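Local structure of centrosomal protein of 104 kDa (Homo sapiens, 5LPI) at residues D66-C71 against K80-H86; R73-A77 against R103-H108. The protein is required for ciliogenesis and for structural integrity at the ciliary tip, the chain described here being its zinc finger array. The contacts are given in a common frame with arbitrary orientation. Numbering follows the deposited sequence.

How the contacts relate
A zinc finger array must solve two problems, closing each finger round its metal and fixing it against the next; these contacts illustrate one each. Contact 1 lies within the third finger, where 66-71 and 80-86 each give a ligand to one zinc ion. Contact 2 joins that finger's 73-77 loop to the 103-108 loop of the fourth, which carries the next zinc 15.8 Å away, ZN of chain E to ZN of chain H. The centres of the two contacts are about 13 Å apart and their segments alternate along the chain. They meet directly at Cys71 N and Glu76 O, 2.9 Å apart and probably hydrogen-bonded, and at the shared zinc, where Cys74 SG lies 3.7 Å from His86 NE2.

Contact 1: residues D66-C71 against K80-H86. With ZN (zinc ion), chain E.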
loop_
_atom_site.group_PDB
_atom_site.type_symbol
_atom_site.label_atom_id
_atom_site.label_comp_id
_atom_site.label_asym_id
_atom_site.label_seq_id
_atom_site.Cartn_x
_atom_site.Cartn_y
_atom_site.Cartn_z
ATOM N N ASP A 66 3.035 -6.657 16.920
ATOM C CA ASP A 66 3.493 -7.847 17.632
ATOM C C ASP A 66 2.589 -9.050 17.397
ATOM O O ASP A 66 2.940 -10.153 17.817
ATOM C CB ASP A 66 3.602 -7.570 19.140
ATOM C CG ASP A 66 4.615 -6.476 19.471
ATOM O OD1 ASP A 66 5.581 -6.284 18.707
ATOM O OD2 ASP A 66 4.443 -5.805 20.508
ATOM N N GLY A 67 1.436 -8.869 16.759
ATOM C CA GLY A 67 0.601 -9.990 16.392
ATOM C C GLY A 67 0.850 -10.543 14.999
ATOM O O GLY A 67 0.111 -11.432 14.566
ATOM N N PHE A 68 1.851 -10.031 14.280
ATOM C CA PHE A 68 2.164 -10.486 12.929
ATOM C C PHE A 68 3.585 -11.019 12.839
ATOM O O PHE A 68 4.481 -10.572 13.559
ATOM C CB PHE A 68 2.013 -9.357 11.902
ATOM C CG PHE A 68 0.612 -8.845 11.788
ATOM C CD1 PHE A 68 -0.375 -9.621 11.209
ATOM C CD2 PHE A 68 0.274 -7.591 12.273
ATOM C CE1 PHE A 68 -1.695 -9.147 11.101
ATOM C CE2 PHE A 68 -1.028 -7.111 12.165
ATOM C CZ PHE A 68 -2.017 -7.899 11.585
ATOM N N GLY A 69 3.787 -11.961 11.913
ATOM C CA GLY A 69 5.116 -12.362 11.515
ATOM C C GLY A 69 5.213 -12.405 10.001
ATOM O O GLY A 69 4.207 -12.458 9.291
ATOM N N LYS A 70 6.454 -12.375 9.512
ATOM C CA LYS A 70 6.717 -12.302 8.081
ATOM C C LYS A 70 6.881 -13.708 7.525
ATOM O O LYS A 70 7.701 -14.485 8.028
ATOM C CB LYS A 70 7.971 -11.478 7.796
ATOM C CG LYS A 70 8.348 -11.411 6.322
ATOM C CD LYS A 70 9.490 -10.436 6.115
ATOM C CE LYS A 70 9.771 -10.205 4.644
ATOM N NZ LYS A 70 11.053 -9.470 4.446
ATOM N N CYS A 71 6.098 -14.044 6.506
ATOM C CA CYS A 71 6.357 -15.288 5.797
ATOM C C CYS A 71 7.554 -15.089 4.886
ATOM O O CYS A 71 7.528 -14.229 3.995
ATOM C CB CYS A 71 5.148 -15.740 4.983
ATOM S SG CYS A 71 5.609 -17.122 3.868
ATOM N N LYS A 80 0.559 -14.126 13.733
ATOM C CA LYS A 80 1.630 -14.974 14.252
ATOM C C LYS A 80 1.143 -16.397 14.491
ATOM O O LYS A 80 1.874 -17.359 14.225
ATOM C CB LYS A 80 2.212 -14.385 15.537
ATOM C CG LYS A 80 3.612 -13.837 15.366
ATOM C CD LYS A 80 4.135 -13.245 16.667
ATOM C CE LYS A 80 5.378 -12.407 16.411
ATOM N NZ LYS A 80 5.773 -11.603 17.607
ATOM N N GLU A 81 -0.099 -16.553 14.958
ATOM C CA GLU A 81 -0.604 -17.892 15.263
ATOM C C GLU A 81 -0.820 -18.724 14.004
ATOM O O GLU A 81 -0.682 -19.952 14.050
ATOM C CB GLU A 81 -1.912 -17.817 16.064
ATOM C CG GLU A 81 -3.054 -17.075 15.375
ATOM C CD GLU A 81 -3.067 -15.589 15.696
ATOM O OE1 GLU A 81 -1.979 -15.010 15.873
ATOM O OE2 GLU A 81 -4.165 -15.002 15.788
ATOM N N GLU A 82 -1.164 -18.087 12.881
ATOM C CA GLU A 82 -1.442 -18.796 11.638
ATOM C C GLU A 82 -0.198 -19.021 10.794
ATOM O O GLU A 82 -0.269 -19.760 9.807
ATOM C CB GLU A 82 -2.485 -18.034 10.813
ATOM C CG GLU A 82 -3.804 -17.790 11.540
ATOM C CD GLU A 82 -4.752 -16.888 10.762
ATOM O OE1 GLU A 82 -4.282 -15.898 10.166
ATOM O OE2 GLU A 82 -5.970 -17.167 10.743
ATOM N N LEU A 83 0.932 -18.422 11.173
ATOM C CA LEU A 83 2.126 -18.484 10.334
ATOM C C LEU A 83 2.678 -19.898 10.164
ATOM O O LEU A 83 3.074 -20.235 9.034
ATOM C CB LEU A 83 3.190 -17.531 10.893
ATOM C CG LEU A 83 4.460 -17.285 10.075
ATOM C CD1 LEU A 83 4.145 -16.934 8.615
ATOM C CD2 LEU A 83 5.296 -16.174 10.713
ATOM N N PRO A 84 2.754 -20.756 11.195
ATOM C CA PRO A 84 3.192 -22.140 10.928
ATOM C C PRO A 84 2.323 -22.862 9.903
ATOM O O PRO A 84 2.859 -23.443 8.948
ATOM C CB PRO A 84 3.137 -22.790 12.323
ATOM C CG PRO A 84 3.419 -21.650 13.261
ATOM C CD PRO A 84 2.671 -20.490 12.650
ATOM N N ARG A 85 0.997 -22.831 10.063
ATOM C CA ARG A 85 0.102 -23.413 9.061
ATOM C C ARG A 85 0.269 -22.734 7.698
ATOM O O ARG A 85 0.320 -23.411 6.662
ATOM C CB ARG A 85 -1.344 -23.314 9.547
ATOM C CG ARG A 85 -2.405 -23.678 8.528
ATOM C CD ARG A 85 -3.820 -23.536 9.112
ATOM N NE ARG A 85 -4.212 -24.719 9.886
ATOM C CZ ARG A 85 -5.441 -24.958 10.345
ATOM N NH1 ARG A 85 -6.422 -24.094 10.116
ATOM N NH2 ARG A 85 -5.692 -26.067 11.034
ATOM N N HIS A 86 0.354 -21.399 7.680
ATOM C CA HIS A 86 0.624 -20.690 6.428
ATOM C C HIS A 86 1.881 -21.232 5.762
ATOM O O HIS A 86 1.884 -21.553 4.569
ATOM C CB HIS A 86 0.760 -19.181 6.688
ATOM C CG HIS A 86 1.077 -18.374 5.456
ATOM N ND1 HIS A 86 0.120 -17.649 4.777
ATOM C CD2 HIS A 86 2.240 -18.182 4.783
ATOM C CE1 HIS A 86 0.678 -17.048 3.741
ATOM N NE2 HIS A 86 1.962 -17.361 3.716
HETATM ZN ZN ZN E . 3.598 -16.854 2.585
#
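Small zinc fingers commonly have too little hydrophobic core to hold themselves together, and this one pairs a metal site with two backbone carbonyls and one leucine. The segment 66-71 runs from a 3-10 turn into strand 68-70 of an antiparallel hairpin with 77-79, and meets residues 80-86, which lead into helix 83-89. Asp66 contributes its carbonyl rather than its carboxylate: Lys80 NZ donates to Asp66 O at 3.2 Å. Next along, Gly67 O accepts from Lys80 N at 2.9 Å, so one lysine, through main chain and side chain, ties the 3-10 turn to the 80-86 segment. The aliphatic part of Lys80 passes the first strand residue on its way back to the turn, CE 3.5 Å from Phe68 O. The Phe68 ring stacks on Phe79 and is edge-to-face with His44 of the second finger. At Gly69 the strand passes close to Leu83, whose CD2 is 3.8 Å from Gly69 C; a CB at this position would sit only 2.8 Å from that methyl. Cys71 ends the walk facing the helix: its CB is 4.0 Å from Leu83 CD1, and its SG approaches the edge of the His86 ring, 3.6 Å from CD2. Zinc binds Cys71 SG at 2.4 Å and His86 NE2 at 2.0 Å, with Cys74 and Cys92 completing the site. The two segments are thus joined by two lysine hydrogen bonds at one end and zinc coordination at the other, with Leu83 between, consistent with the zinc contributing much of the closure, as is general in small zinc fingers.

Contact 2: residues R73-A77 against R103-H108; sequences RCSEA and RCPLCH. With ZN (zinc ion), chain H; ZN (zinc ion), chain E.
Neighbouring fingers can be joined through one shared carboxylate, here between two CxxC knuckles. Each irregular loop turns through positive phi just after its second cysteine, at Ser75 (72/3) and His108 (70/22). CA atoms approach closest at Glu76 and Pro105, 6.9 Å. Glu76 (chi1 m, chi2 t) crosses to Arg103 (chi1 t, chi2 p, chi3 t) and His108 (chi1 m): Glu76 OE2 accepts from Arg103 NE and NH2, both at 2.9 Å in a salt bridge, and from His108 ND1 at 2.7 Å. A water lies 3.1 Å from Glu76 OE1 and 2.9 Å from Pro105 O. Arg103 NH2 also donates to Asn93 O, and NH1 to Asn110 OD1. Cys74 O, over one guanidinium face, accepts from Ser75 OG at 2.4 Å. ZN of chain E binds Cys74 SG at 2.4 Å (with Cys71, His86, Cys92); ZN of chain H binds Cys104 SG at 2.3 Å and Cys107 SG at 2.4 Å (with His121, Cys128). Three donors converging on OE2 make the interface electrostatic and directional, consistent with a fixed finger orientation.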
loop_
_atom_site.group_PDB
_atom_site.type_symbol
_atom_site.label_atom_id
_atom_site.label_comp_id
_atom_site.label_asym_id
_atom_site.label_seq_id
_atom_site.Cartn_x
_atom_site.Cartn_y
_atom_site.Cartn_z
ATOM N N ARG A 73 8.448 -16.877 2.560
ATOM C CA ARG A 73 8.147 -17.247 1.178
ATOM C C ARG A 73 7.552 -16.073 0.410
ATOM O O ARG A 73 8.091 -15.656 -0.621
ATOM C CB ARG A 73 7.206 -18.459 1.143
ATOM C CG ARG A 73 6.901 -19.019 -0.252
ATOM C CD ARG A 73 5.988 -20.246 -0.136
ATOM N NE ARG A 73 5.071 -20.419 -1.268
ATOM C CZ ARG A 73 5.286 -21.250 -2.284
ATOM N NH1 ARG A 73 6.388 -21.987 -2.313
ATOM N NH2 ARG A 73 4.395 -21.361 -3.260
ATOM N N CYS A 74 6.447 -15.512 0.900
ATOM C CA CYS A 74 5.774 -14.443 0.178
ATOM C C CYS A 74 6.148 -13.046 0.660
ATOM O O CYS A 74 5.746 -12.074 0.018
ATOM C CB CYS A 74 4.252 -14.608 0.263
ATOM S SG CYS A 74 3.610 -14.566 1.935
ATOM N N SER A 75 6.888 -12.921 1.762
ATOM C CA SER A 75 7.335 -11.654 2.349
ATOM C C SER A 75 6.206 -10.874 3.010
ATOM O O SER A 75 6.447 -9.762 3.498
ATOM C CB SER A 75 8.021 -10.732 1.329
ATOM O OG SER A 75 7.055 -10.097 0.492
ATOM N N GLU A 76 4.992 -11.410 3.055
ATOM C CA GLU A 76 3.860 -10.702 3.626
ATOM C C GLU A 76 3.754 -10.954 5.131
ATOM O O GLU A 76 4.324 -11.904 5.677
ATOM C CB GLU A 76 2.565 -11.116 2.923
ATOM C CG GLU A 76 2.552 -10.767 1.430
ATOM C CD GLU A 76 1.248 -11.125 0.731
ATOM O OE1 GLU A 76 0.274 -11.517 1.418
ATOM O OE2 GLU A 76 1.201 -11.017 -0.515
ATOM N N ALA A 77 3.023 -10.066 5.799
ATOM C CA ALA A 77 2.679 -10.248 7.202
ATOM C C ALA A 77 1.516 -11.222 7.339
ATOM O O ALA A 77 0.526 -11.146 6.604
ATOM C CB ALA A 77 2.299 -8.912 7.844
ATOM N N ARG A 103 5.387 -5.798 -5.087
ATOM C CA ARG A 103 4.512 -6.845 -4.578
ATOM C C ARG A 103 3.267 -6.197 -3.992
ATOM O O ARG A 103 3.362 -5.438 -3.022
ATOM C CB ARG A 103 5.225 -7.683 -3.514
ATOM C CG ARG A 103 4.301 -8.553 -2.681
ATOM C CD ARG A 103 3.521 -9.531 -3.546
ATOM N NE ARG A 103 2.956 -10.636 -2.769
ATOM C CZ ARG A 103 3.331 -11.911 -2.888
ATOM N NH1 ARG A 103 4.279 -12.259 -3.762
ATOM N NH2 ARG A 103 2.743 -12.845 -2.148
ATOM N N CYS A 104 2.114 -6.494 -4.573
ATOM C CA CYS A 104 0.859 -5.958 -4.049
ATOM C C CYS A 104 0.423 -6.776 -2.849
ATOM O O CYS A 104 0.217 -7.988 -2.981
ATOM C CB CYS A 104 -0.256 -5.976 -5.086
ATOM S SG CYS A 104 -1.752 -5.176 -4.436
ATOM N N PRO A 105 0.275 -6.170 -1.671
ATOM C CA PRO A 105 -0.207 -6.925 -0.511
ATOM C C PRO A 105 -1.707 -7.187 -0.540
ATOM O O PRO A 105 -2.201 -7.951 0.304
ATOM C CB PRO A 105 0.164 -6.015 0.660
ATOM C CG PRO A 105 -0.084 -4.617 0.088
ATOM C CD PRO A 105 0.432 -4.731 -1.369
ATOM N N LEU A 106 -2.448 -6.578 -1.467
ATOM C CA LEU A 106 -3.895 -6.783 -1.525
ATOM C C LEU A 106 -4.268 -7.967 -2.413
ATOM O O LEU A 106 -5.126 -8.775 -2.048
ATOM C CB LEU A 106 -4.592 -5.517 -2.027
ATOM C CG LEU A 106 -4.284 -4.227 -1.258
ATOM C CD1 LEU A 106 -5.078 -3.064 -1.852
ATOM C CD2 LEU A 106 -4.587 -4.397 0.253
ATOM N N CYS A 107 -3.645 -8.085 -3.585
ATOM C CA CYS A 107 -3.940 -9.187 -4.492
ATOM C C CYS A 107 -2.784 -10.169 -4.627
ATOM O O CYS A 107 -2.925 -11.174 -5.335
ATOM C CB CYS A 107 -4.344 -8.648 -5.878
ATOM S SG CYS A 107 -2.972 -7.943 -6.848
ATOM N N HIS A 108 -1.633 -9.892 -4.001
ATOM C CA HIS A 108 -0.492 -10.810 -3.948
ATOM C C HIS A 108 0.224 -10.983 -5.283
ATOM O O HIS A 108 0.925 -11.978 -5.475
ATOM C CB HIS A 108 -0.912 -12.185 -3.418
ATOM C CG HIS A 108 -1.826 -12.106 -2.243
ATOM N ND1 HIS A 108 -1.401 -11.674 -1.002
ATOM C CD2 HIS A 108 -3.152 -12.351 -2.128
ATOM C CE1 HIS A 108 -2.422 -11.690 -0.164
ATOM N NE2 HIS A 108 -3.498 -12.084 -0.824
HETATM ZN ZN ZN H . -3.116 -5.587 -6.282
HETATM ZN ZN ZN E . 3.598 -16.854 2.585
HETATM O O HOH W 1 -0.983 -9.012 2.748
#